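Local coordinates for protein alpha-1,2-Mannosidase (Trichoderma reesei, PDB 1HCU) that probably trims alpha-1,2-linked mannose residues from high-mannose N-glycans as a calcium-dependent family 47 glycoside hydrolase, at residues Val146-Thr149 and Val154-Pro157. Sequence-based numbering, arbitrary orientation.
Sequences VAFT and VPDP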
ATOM      1  N   VAL A 146      12.535  -6.859 -18.535  1.00 12.85           N
ATOM      2  CA  VAL A 146      12.818  -8.224 -18.999  1.00 12.77           C
ATOM      3  C   VAL A 146      11.763  -9.183 -18.429  1.00 13.80           C
ATOM      4  O   VAL A 146      11.564 -10.291 -18.932  1.00 16.08           O
ATOM      5  CB  VAL A 146      14.257  -8.697 -18.579  1.00 11.49           C
ATOM      6  CG1 VAL A 146      14.307  -9.058 -17.089  1.00  8.19           C
ATOM      7  CG2 VAL A 146      14.690  -9.873 -19.439  1.00  8.44           C
ATOM      8  N   ALA A 147      11.081  -8.729 -17.383  1.00 12.17           N
ATOM      9  CA  ALA A 147      10.034  -9.497 -16.727  1.00 11.58           C
ATOM     10  C   ALA A 147       8.878  -9.812 -17.679  1.00 12.80           C
ATOM     11  O   ALA A 147       8.200 -10.835 -17.533  1.00 12.13           O
ATOM     12  CB  ALA A 147       9.507  -8.718 -15.525  1.00  8.57           C
ATOM     13  N   PHE A 148       8.653  -8.930 -18.649  1.00 11.57           N
ATOM     14  CA  PHE A 148       7.574  -9.118 -19.605  1.00 11.87           C
ATOM     15  C   PHE A 148       7.929  -9.954 -20.821  1.00 14.00           C
ATOM     16  O   PHE A 148       7.115 -10.066 -21.744  1.00 17.54           O
ATOM     17  CB  PHE A 148       7.042  -7.772 -20.087  1.00 11.52           C
ATOM     18  CG  PHE A 148       6.560  -6.883 -18.984  1.00 12.78           C
ATOM     19  CD1 PHE A 148       7.429  -5.997 -18.355  1.00 10.82           C
ATOM     20  CD2 PHE A 148       5.236  -6.938 -18.564  1.00 11.55           C
ATOM     21  CE1 PHE A 148       6.987  -5.181 -17.331  1.00  9.92           C
ATOM     22  CE2 PHE A 148       4.785  -6.125 -17.537  1.00 11.94           C
ATOM     23  CZ  PHE A 148       5.664  -5.243 -16.919  1.00 12.16           C
ATOM     24  N   THR A 149       9.126 -10.538 -20.837  1.00 14.25           N
ATOM     25  CA  THR A 149       9.544 -11.352 -21.980  1.00 13.72           C
ATOM     26  C   THR A 149       9.050 -12.794 -21.886  1.00 15.06           C
ATOM     27  O   THR A 149       9.761 -13.738 -22.246  1.00 16.59           O
ATOM     28  CB  THR A 149      11.096 -11.364 -22.167  1.00 12.86           C
ATOM     29  OG1 THR A 149      11.736 -11.828 -20.972  1.00 12.11           O
ATOM     30  CG2 THR A 149      11.605  -9.978 -22.533  1.00  9.66           C
ATOM     31  N   VAL A 154       2.554 -11.844 -19.657  1.00 10.10           N
ATOM     32  CA  VAL A 154       2.289 -11.742 -18.224  1.00  9.75           C
ATOM     33  C   VAL A 154       3.672 -11.698 -17.597  1.00 11.78           C
ATOM     34  O   VAL A 154       4.490 -12.606 -17.804  1.00 14.28           O
ATOM     35  CB  VAL A 154       1.520 -12.979 -17.666  1.00  9.05           C
ATOM     36  CG1 VAL A 154       1.402 -12.889 -16.141  1.00  5.05           C
ATOM     37  CG2 VAL A 154       0.141 -13.065 -18.290  1.00  5.25           C
ATOM     38  N   PRO A 155       3.958 -10.647 -16.821  1.00 11.12           N
ATOM     39  CA  PRO A 155       5.265 -10.497 -16.175  1.00 11.66           C
ATOM     40  C   PRO A 155       5.689 -11.645 -15.264  1.00 10.44           C
ATOM     41  O   PRO A 155       4.869 -12.248 -14.574  1.00 11.09           O
ATOM     42  CB  PRO A 155       5.119  -9.186 -15.406  1.00 10.35           C
ATOM     43  CG  PRO A 155       3.670  -9.210 -15.027  1.00 11.67           C
ATOM     44  CD  PRO A 155       3.017  -9.633 -16.321  1.00 11.73           C
ATOM     45  N   ASP A 156       6.984 -11.937 -15.287  1.00 10.04           N
ATOM     46  CA  ASP A 156       7.588 -12.956 -14.442  1.00 10.70           C
ATOM     47  C   ASP A 156       7.816 -12.140 -13.168  1.00 10.69           C
ATOM     48  O   ASP A 156       8.308 -11.022 -13.242  1.00 11.19           O
ATOM     49  CB  ASP A 156       8.921 -13.385 -15.056  1.00 13.85           C
ATOM     50  CG  ASP A 156       9.620 -14.472 -14.267  1.00 15.30           C
ATOM     51  OD1 ASP A 156      10.052 -15.457 -14.906  1.00 15.17           O
ATOM     52  OD2 ASP A 156       9.756 -14.342 -13.028  1.00 17.70           O
ATOM     53  N   PRO A 157       7.452 -12.680 -11.993  1.00 10.44           N
ATOM     54  CA  PRO A 157       7.608 -12.000 -10.699  1.00  9.84           C
ATOM     55  C   PRO A 157       9.037 -11.680 -10.246  1.00 12.45           C
ATOM     56  O   PRO A 157       9.255 -10.750  -9.463  1.00 11.65           O
ATOM     57  CB  PRO A 157       6.909 -12.951  -9.732  1.00  8.65           C
ATOM     58  CG  PRO A 157       7.215 -14.295 -10.316  1.00  8.84           C
ATOM     59  CD  PRO A 157       6.973 -14.063 -11.804  1.00  9.40           C
TER
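P155 lays CB of its ring over one face of the F148 ring, a CH-pi contact with CB 4.2 Å from the centroid of the F148 ring and 28° off its normal. F148 holds CG anti to its own carbonyl carbon (chi1 -57°), which carries the phenyl group out to this proline. Proline suits the place, since its compact, puckered ring sets CB over the aromatic face and its missing N-H leaves no buried donor to satisfy; the flat, apolar phenyl of F148 can serve both P155 and W185. Beside the rings, D156 N donates to A147 O at 2.8 Å, and P155 CA adds a CA-H...O contact to A147 O at 3.3 Å. The small A147 side chain probably helps the two segments lie this close; its CB is 3.5 Å from D156 O. A carboxylate suits buried D156 because its two oxygens gather several donors: OD1 takes the R167 salt bridge and the N-H groups of G169 and A170, OD2 takes S168 OG and T158 N. The looser side is at exposed T149, whose OG1 turns back to V146 O, 2.6 Å away. This is plain packing away from the annotated active-site residues: the D156 N to A147 O bond ties together the non-regular loop joining helix 127-144 to strand 158-160, while F148 meets W185 edge-to-face and packs on helix 196-209, and P155 rests on I178 of helix 175-178.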